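Local coordinates for anti-restriction endonuclease (Enterobacteria phage T4, PDB 3WX4), which mimics DNA to block DNA binding by the bacterial histone-like protein H-NS and inhibits the host McrA restriction endonuclease, at residues 44-49 against 67-72; 31-36 against 59-64. All coordinates share one frame; numbering follows the deposited sequence.

Interaction 1 (44-49 against 67-72); sequences NNDFLI and PGKNID
A surface salt bridge between Asp46 and Lys69 ties the turn that leads into strand 47-51 to the loop that runs into helix 71-84. Lys69 NZ donates to Asp46 OD2 at 2.9 Å and reaches that oxygen from above the carboxylate, 43° out of its plane. The lysine chain lies across the acid at a slant: Lys69 CD comes to 3.2 Å of Asp46 OD2, and Lys69 CE lies almost as near to it, so the aliphatic part runs over the same oxygen that accepts the ammonium hydrogen bond. A bend at chi2 (70°) turns the lysine chain after CG, which itself sits 3.7 Å from the backbone O of Asp46. The other carboxylate oxygen, Asp46 OD1, accepts from a water at 2.9 Å. This water also donates to Asn44 OD1 at 2.6 Å and accepts a weak hydrogen bond from Lys69 NZ, so it links Asn44, Asp46 and the lysine and probably steadies the carboxylate. Just beyond the lysine, Asn70 is the N-cap of helix 71-84, its OD1 accepting from Asp72 N at 3.0 Å. The polar bridge lies at the border of an apolar layer: Phe47 packs on Leu40 of helix 26-43 and, like Lys69, on Val74 of helix 71-84, while the backbone of Asp46 pairs with Ala66, just past strand 60-65.

Interaction 2 (31-36 against 59-64); sequences SIVNEL and GYFYVI
Val33 of helix 26-43 and Phe61 of strand 60-65 approach from opposite directions in the layer where a helix packs on the antiparallel sheet of this small alpha+beta protein. The close part is the end of the phenyl ring. Val33 CG2 stands at the ring edge, 3.7 Å from Phe61 CZ. The second methyl, Val33 CG1, reaches the neighbouring rim carbon, Phe61 CE1, at 3.8 Å; both methyls thus sit against the CZ-CE1 end of the rim, CG2 nearly in the ring plane and CG1 a little off it. Phe61 CG is anti to its own carbonyl carbon (chi1 -65°), and the ring extends from the strand toward the helix. One turn further along the helix the fit is looser: Leu36 CD2 approaches Phe61 CZ obliquely at 4.4 Å. Leu36 also packs on Leu18 of helix 16-24 and on Tyr81 and Val82 of helix 71-84, and Leu18 in turn touches Phe61. The outward side of helix 26-43 is polar and exposed: Ser31 OG bonds to Asn27 O, Asn34 ND2 to His30 O, and Glu35 OE2 to Tyr85 OH. On the strand, Tyr60 and Tyr62 are partly exposed and pack on Ile3 and Pro67 of the second subunit, respectively, so alternate strand residues serve the core and the dimer. All three side chains that meet here are buried hydrocarbon. Helix and strand are therefore joined at this point by dispersion forces and exclusion of water, without a polar bond between the two segments to fix their spacing.

In the fold
Interactions 1 and 2 have centres about 15 Å apart and share one antiparallel sheet, in which strand 60-65 lies between strands 2-14 and 47-51. Along the chain their segments alternate: 31-36, 44-49, 59-64, 67-72. Interaction 2 lies near the centre of the chain, whereas interaction 1 is at the surface. They are joined directly where Leu48 N probably bonds to Ile64 O at 2.8 Å, and where Ile71 CD1 packs on Val63 CG1 at 3.6 Å. Both also adjoin the second subunit, with Leu48 and Ile64 each packing on its own counterpart there. Paired strands 47-51 and 60-65 thus link the buried helix-sheet contact to the surface salt bridge, beside the subunit interface.

Interaction 1 (44-49 against 67-72)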
ATOM      1  N   ASN A  44      -6.335   6.277   2.012  1.00 43.37           N
ATOM      2  CA  ASN A  44      -5.674   6.344   0.734  1.00 42.86           C
ATOM      3  C   ASN A  44      -5.288   4.957   0.370  1.00 44.43           C
ATOM      4  O   ASN A  44      -4.666   4.251   1.175  1.00 45.20           O
ATOM      5  CB  ASN A  44      -4.427   7.213   0.845  1.00 42.63           C
ATOM      6  CG  ASN A  44      -4.757   8.634   1.196  1.00 43.63           C
ATOM      7  OD1 ASN A  44      -5.053   9.453   0.305  1.00 44.49           O
ATOM      8  ND2 ASN A  44      -4.738   8.947   2.500  1.00 41.26           N
ATOM      9  N   ASN A  45      -5.608   4.552  -0.855  1.00 42.72           N
ATOM     10  CA  ASN A  45      -5.305   3.195  -1.247  1.00 42.01           C
ATOM     11  C   ASN A  45      -4.214   3.068  -2.257  1.00 39.04           C
ATOM     12  O   ASN A  45      -3.920   1.959  -2.653  1.00 39.92           O
ATOM     13  CB  ASN A  45      -6.566   2.530  -1.805  1.00 45.26           C
ATOM     14  CG  ASN A  45      -7.171   3.343  -2.943  1.00 50.66           C
ATOM     15  OD1 ASN A  45      -6.428   3.894  -3.802  1.00 51.20           O
ATOM     16  ND2 ASN A  45      -8.510   3.441  -2.966  1.00 52.09           N
ATOM     17  N   ASP A  46      -3.581   4.171  -2.632  1.00 38.47           N
ATOM     18  CA  ASP A  46      -2.543   4.164  -3.665  1.00 39.03           C
ATOM     19  C   ASP A  46      -1.069   4.380  -3.256  1.00 38.35           C
ATOM     20  O   ASP A  46      -0.212   4.739  -4.085  1.00 35.55           O
ATOM     21  CB  ASP A  46      -2.932   5.176  -4.773  1.00 42.69           C
ATOM     22  CG  ASP A  46      -3.345   6.548  -4.203  1.00 48.29           C
ATOM     23  OD1 ASP A  46      -3.178   6.769  -2.969  1.00 47.72           O
ATOM     24  OD2 ASP A  46      -3.827   7.418  -4.988  1.00 48.39           O
ATOM     25  N   PHE A  47      -0.752   4.169  -1.968  1.00 34.64           N
ATOM     26  CA  PHE A  47       0.639   4.278  -1.568  1.00 32.42           C
ATOM     27  C   PHE A  47       0.800   3.642  -0.187  1.00 31.20           C
ATOM     28  O   PHE A  47      -0.179   3.484   0.541  1.00 29.03           O
ATOM     29  CB  PHE A  47       1.140   5.734  -1.552  1.00 32.24           C
ATOM     30  CG  PHE A  47       0.510   6.610  -0.510  1.00 34.31           C
ATOM     31  CD1 PHE A  47       1.015   6.664   0.800  1.00 33.65           C
ATOM     32  CD2 PHE A  47      -0.547   7.421  -0.837  1.00 33.98           C
ATOM     33  CE1 PHE A  47       0.466   7.510   1.737  1.00 36.07           C
ATOM     34  CE2 PHE A  47      -1.121   8.300   0.118  1.00 37.82           C
ATOM     35  CZ  PHE A  47      -0.609   8.339   1.417  1.00 36.05           C
ATOM     36  N   LEU A  48       2.016   3.205   0.096  1.00 30.25           N
ATOM     37  CA  LEU A  48       2.331   2.612   1.427  1.00 28.75           C
ATOM     38  C   LEU A  48       3.215   3.640   2.101  1.00 29.02           C
ATOM     39  O   LEU A  48       3.981   4.363   1.429  1.00 28.91           O
ATOM     40  CB  LEU A  48       3.133   1.322   1.268  1.00 28.72           C
ATOM     41  CG  LEU A  48       2.418   0.127   0.665  1.00 29.25           C
ATOM     42  CD1 LEU A  48       3.468  -0.985   0.391  1.00 28.07           C
ATOM     43  CD2 LEU A  48       1.317  -0.379   1.642  1.00 28.79           C
ATOM     44  N   ILE A  49       3.141   3.736   3.430  1.00 28.51           N
ATOM     45  CA  ILE A  49       4.015   4.673   4.122  1.00 25.87           C
ATOM     46  C   ILE A  49       4.310   4.038   5.472  1.00 27.89           C
ATOM     47  O   ILE A  49       3.490   3.250   5.994  1.00 26.58           O
ATOM     48  CB  ILE A  49       3.351   6.032   4.326  1.00 27.92           C
ATOM     49  CG1 ILE A  49       4.348   6.986   4.979  1.00 27.44           C
ATOM     50  CG2 ILE A  49       2.052   5.877   5.123  1.00 26.02           C
ATOM     51  CD1 ILE A  49       3.805   8.378   5.173  1.00 29.93           C
ATOM     52  N   PRO A  67       1.745   1.609  -8.788  1.00 39.40           N
ATOM     53  CA  PRO A  67       2.109   1.914 -10.182  1.00 40.02           C
ATOM     54  C   PRO A  67       1.130   2.983 -10.716  1.00 40.48           C
ATOM     55  O   PRO A  67      -0.080   2.954 -10.426  1.00 40.55           O
ATOM     56  CB  PRO A  67       1.964   0.553 -10.887  1.00 40.76           C
ATOM     57  CG  PRO A  67       2.184  -0.475  -9.767  1.00 38.08           C
ATOM     58  CD  PRO A  67       1.412   0.179  -8.622  1.00 39.97           C
ATOM     59  N   GLY A  68       1.666   3.974 -11.399  1.00 42.26           N
ATOM     60  CA  GLY A  68       0.817   5.008 -11.952  1.00 44.01           C
ATOM     61  C   GLY A  68       0.458   6.130 -10.987  1.00 46.95           C
ATOM     62  O   GLY A  68      -0.271   7.080 -11.372  1.00 44.87           O
ATOM     63  N   LYS A  69       0.929   6.038  -9.735  1.00 44.90           N
ATOM     64  CA  LYS A  69       0.642   7.101  -8.788  1.00 44.81           C
ATOM     65  C   LYS A  69       1.849   8.026  -8.790  1.00 45.32           C
ATOM     66  O   LYS A  69       3.002   7.574  -8.719  1.00 46.86           O
ATOM     67  CB  LYS A  69       0.401   6.567  -7.360  1.00 43.48           C
ATOM     68  CG  LYS A  69       0.180   7.683  -6.329  1.00 41.25           C
ATOM     69  CD  LYS A  69      -1.163   8.436  -6.478  1.00 41.22           C
ATOM     70  CE  LYS A  69      -1.339   9.545  -5.448  1.00 39.98           C
ATOM     71  NZ  LYS A  69      -2.753  10.061  -5.270  1.00 42.13           N
ATOM     72  N   ASN A  70       1.565   9.323  -8.854  1.00 46.20           N
ATOM     73  CA  ASN A  70       2.588  10.365  -8.882  1.00 47.04           C
ATOM     74  C   ASN A  70       3.161  10.591  -7.471  1.00 45.17           C
ATOM     75  O   ASN A  70       2.443  11.054  -6.603  1.00 45.99           O
ATOM     76  CB  ASN A  70       1.949  11.666  -9.352  1.00 48.96           C
ATOM     77  CG  ASN A  70       2.967  12.728  -9.652  1.00 53.68           C
ATOM     78  OD1 ASN A  70       4.047  12.789  -9.040  1.00 54.21           O
ATOM     79  ND2 ASN A  70       2.628  13.597 -10.605  1.00 56.66           N
ATOM     80  N   ILE A  71       4.436  10.314  -7.262  1.00 43.61           N
ATOM     81  CA  ILE A  71       5.013  10.494  -5.926  1.00 44.99           C
ATOM     82  C   ILE A  71       4.747  11.893  -5.387  1.00 46.16           C
ATOM     83  O   ILE A  71       4.359  12.047  -4.240  1.00 45.86           O
ATOM     84  CB  ILE A  71       6.533  10.206  -5.916  1.00 43.84           C
ATOM     85  CG1 ILE A  71       7.091  10.238  -4.472  1.00 44.29           C
ATOM     86  CG2 ILE A  71       7.241  11.237  -6.735  1.00 45.30           C
ATOM     87  CD1 ILE A  71       6.319   9.339  -3.524  1.00 41.13           C
ATOM     88  N   ASP A  72       4.897  12.929  -6.212  1.00 46.42           N
ATOM     89  CA  ASP A  72       4.663  14.278  -5.696  1.00 46.61           C
ATOM     90  C   ASP A  72       3.247  14.498  -5.198  1.00 45.32           C
ATOM     91  O   ASP A  72       3.021  15.294  -4.258  1.00 45.74           O
ATOM     92  CB  ASP A  72       5.083  15.310  -6.739  1.00 50.28           C
ATOM     93  CG  ASP A  72       6.544  15.154  -7.104  1.00 54.50           C
ATOM     94  OD1 ASP A  72       7.384  15.152  -6.170  1.00 55.46           O
ATOM     95  OD2 ASP A  72       6.872  14.992  -8.306  1.00 58.08           O
TER
HETATM   96  O   HOH W   1      -4.095   9.434  -2.106  1.00 45.47           O

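Interaction 2 (31-36 against 59-64)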
ATOM      1  N   SER A  31       3.030   9.138  19.276  1.00 31.12           N
ATOM      2  CA  SER A  31       1.548   9.133  19.173  1.00 33.65           C
ATOM      3  C   SER A  31       1.143   9.719  17.834  1.00 33.75           C
ATOM      4  O   SER A  31       0.373   9.120  17.062  1.00 35.32           O
ATOM      5  CB  SER A  31       0.906  10.035  20.240  1.00 35.24           C
ATOM      6  OG  SER A  31       1.320   9.636  21.525  1.00 40.74           O
ATOM      7  N   ILE A  32       1.677  10.886  17.516  1.00 31.48           N
ATOM      8  CA  ILE A  32       1.255  11.488  16.245  1.00 30.91           C
ATOM      9  C   ILE A  32       1.669  10.693  15.033  1.00 31.97           C
ATOM     10  O   ILE A  32       0.868  10.466  14.114  1.00 30.89           O
ATOM     11  CB  ILE A  32       1.792  12.912  16.119  1.00 31.69           C
ATOM     12  CG1 ILE A  32       1.082  13.807  17.160  1.00 30.72           C
ATOM     13  CG2 ILE A  32       1.660  13.364  14.664  1.00 32.14           C
ATOM     14  CD1 ILE A  32       1.709  15.189  17.366  1.00 31.80           C
ATOM     15  N   VAL A  33       2.898  10.183  15.026  1.00 29.40           N
ATOM     16  CA  VAL A  33       3.310   9.466  13.862  1.00 31.69           C
ATOM     17  C   VAL A  33       2.523   8.188  13.641  1.00 33.55           C
ATOM     18  O   VAL A  33       2.282   7.761  12.489  1.00 30.26           O
ATOM     19  CB  VAL A  33       4.802   9.171  13.939  1.00 35.01           C
ATOM     20  CG1 VAL A  33       5.147   8.022  13.096  1.00 38.85           C
ATOM     21  CG2 VAL A  33       5.531  10.390  13.500  1.00 34.30           C
ATOM     22  N   ASN A  34       2.096   7.566  14.732  1.00 31.96           N
ATOM     23  CA  ASN A  34       1.375   6.317  14.513  1.00 34.06           C
ATOM     24  C   ASN A  34      -0.096   6.567  14.050  1.00 34.10           C
ATOM     25  O   ASN A  34      -0.642   5.750  13.315  1.00 33.26           O
ATOM     26  CB  ASN A  34       1.513   5.430  15.756  1.00 34.68           C
ATOM     27  CG  ASN A  34       2.889   4.691  15.784  1.00 35.84           C
ATOM     28  OD1 ASN A  34       3.056   3.626  15.122  1.00 36.81           O
ATOM     29  ND2 ASN A  34       3.899   5.286  16.477  1.00 35.99           N
ATOM     30  N   GLU A  35      -0.705   7.675  14.478  1.00 33.60           N
ATOM     31  CA  GLU A  35      -2.050   8.014  14.019  1.00 34.54           C
ATOM     32  C   GLU A  35      -1.929   8.501  12.584  1.00 34.86           C
ATOM     33  O   GLU A  35      -2.772   8.183  11.740  1.00 35.54           O
ATOM     34  CB  GLU A  35      -2.691   9.106  14.856  1.00 35.43           C
ATOM     35  CG  GLU A  35      -4.073   9.480  14.330  1.00 40.25           C
ATOM     36  CD  GLU A  35      -4.753  10.615  15.096  1.00 46.76           C
ATOM     37  OE1 GLU A  35      -5.594  10.296  15.954  1.00 50.07           O
ATOM     38  OE2 GLU A  35      -4.474  11.836  14.855  1.00 50.36           O
ATOM     39  N   LEU A  36      -0.844   9.221  12.286  1.00 33.75           N
ATOM     40  CA  LEU A  36      -0.643   9.722  10.940  1.00 33.92           C
ATOM     41  C   LEU A  36      -0.587   8.589   9.917  1.00 33.14           C
ATOM     42  O   LEU A  36      -1.293   8.601   8.864  1.00 33.34           O
ATOM     43  CB  LEU A  36       0.631  10.578  10.879  1.00 35.10           C
ATOM     44  CG  LEU A  36       1.098  11.009   9.485  1.00 35.07           C
ATOM     45  CD1 LEU A  36       0.112  12.035   8.935  1.00 36.84           C
ATOM     46  CD2 LEU A  36       2.518  11.666   9.599  1.00 34.22           C
ATOM     47  N   GLY A  59      11.215  10.902  12.148  1.00 28.75           N
ATOM     48  CA  GLY A  59      10.834  11.998  11.270  1.00 28.96           C
ATOM     49  C   GLY A  59      10.956  11.677   9.770  1.00 31.69           C
ATOM     50  O   GLY A  59      10.519  12.495   8.924  1.00 30.88           O
ATOM     51  N   TYR A  60      11.570  10.545   9.412  1.00 31.17           N
ATOM     52  CA  TYR A  60      11.676  10.140   8.007  1.00 33.41           C
ATOM     53  C   TYR A  60      10.674   9.014   7.801  1.00 34.11           C
ATOM     54  O   TYR A  60      10.474   8.203   8.701  1.00 34.37           O
ATOM     55  CB  TYR A  60      13.003   9.503   7.634  1.00 33.83           C
ATOM     56  CG  TYR A  60      14.284  10.244   7.917  1.00 39.27           C
ATOM     57  CD1 TYR A  60      14.305  11.523   8.484  1.00 41.87           C
ATOM     58  CD2 TYR A  60      15.494   9.645   7.596  1.00 42.15           C
ATOM     59  CE1 TYR A  60      15.530  12.181   8.718  1.00 40.94           C
ATOM     60  CE2 TYR A  60      16.681  10.282   7.820  1.00 43.15           C
ATOM     61  CZ  TYR A  60      16.686  11.543   8.378  1.00 42.05           C
ATOM     62  OH  TYR A  60      17.911  12.132   8.537  1.00 45.74           O
ATOM     63  N   PHE A  61      10.103   8.922   6.601  1.00 32.59           N
ATOM     64  CA  PHE A  61       9.101   7.878   6.272  1.00 31.75           C
ATOM     65  C   PHE A  61       9.458   7.195   4.981  1.00 31.05           C
ATOM     66  O   PHE A  61      10.012   7.862   4.098  1.00 31.29           O
ATOM     67  CB  PHE A  61       7.733   8.526   6.117  1.00 32.84           C
ATOM     68  CG  PHE A  61       7.240   9.107   7.379  1.00 33.50           C
ATOM     69  CD1 PHE A  61       6.407   8.363   8.204  1.00 35.08           C
ATOM     70  CD2 PHE A  61       7.721  10.347   7.824  1.00 34.29           C
ATOM     71  CE1 PHE A  61       6.061   8.835   9.469  1.00 35.60           C
ATOM     72  CE2 PHE A  61       7.396  10.844   9.091  1.00 34.84           C
ATOM     73  CZ  PHE A  61       6.556  10.074   9.928  1.00 35.95           C
ATOM     74  N   TYR A  62       9.211   5.894   4.864  1.00 28.96           N
ATOM     75  CA  TYR A  62       9.454   5.272   3.560  1.00 31.07           C
ATOM     76  C   TYR A  62       8.130   5.515   2.847  1.00 32.36           C
ATOM     77  O   TYR A  62       7.075   5.611   3.503  1.00 31.36           O
ATOM     78  CB  TYR A  62       9.793   3.776   3.628  1.00 29.65           C
ATOM     79  CG  TYR A  62       8.748   2.860   4.260  1.00 31.48           C
ATOM     80  CD1 TYR A  62       7.592   2.523   3.571  1.00 27.98           C
ATOM     81  CD2 TYR A  62       8.938   2.333   5.548  1.00 28.50           C
ATOM     82  CE1 TYR A  62       6.632   1.683   4.128  1.00 31.47           C
ATOM     83  CE2 TYR A  62       7.989   1.497   6.143  1.00 30.20           C
ATOM     84  CZ  TYR A  62       6.830   1.173   5.425  1.00 32.71           C
ATOM     85  OH  TYR A  62       5.833   0.382   5.937  1.00 30.56           O
ATOM     86  N   VAL A  63       8.170   5.670   1.520  1.00 32.07           N
ATOM     87  CA  VAL A  63       6.938   5.935   0.768  1.00 33.17           C
ATOM     88  C   VAL A  63       7.045   5.121  -0.528  1.00 33.00           C
ATOM     89  O   VAL A  63       8.083   5.184  -1.210  1.00 33.15           O
ATOM     90  CB  VAL A  63       6.809   7.427   0.416  1.00 33.80           C
ATOM     91  CG1 VAL A  63       5.561   7.663  -0.395  1.00 35.69           C
ATOM     92  CG2 VAL A  63       6.703   8.259   1.675  1.00 35.09           C
ATOM     93  N   ILE A  64       6.033   4.302  -0.800  1.00 33.63           N
ATOM     94  CA  ILE A  64       5.976   3.482  -1.999  1.00 34.40           C
ATOM     95  C   ILE A  64       4.624   3.727  -2.675  1.00 35.93           C
ATOM     96  O   ILE A  64       3.573   3.276  -2.194  1.00 37.05           O
ATOM     97  CB  ILE A  64       6.110   1.977  -1.681  1.00 35.90           C
ATOM     98  CG1 ILE A  64       7.408   1.726  -0.913  1.00 35.41           C
ATOM     99  CG2 ILE A  64       6.213   1.143  -3.009  1.00 35.57           C
ATOM    100  CD1 ILE A  64       7.430   0.378  -0.181  1.00 36.41           C
TER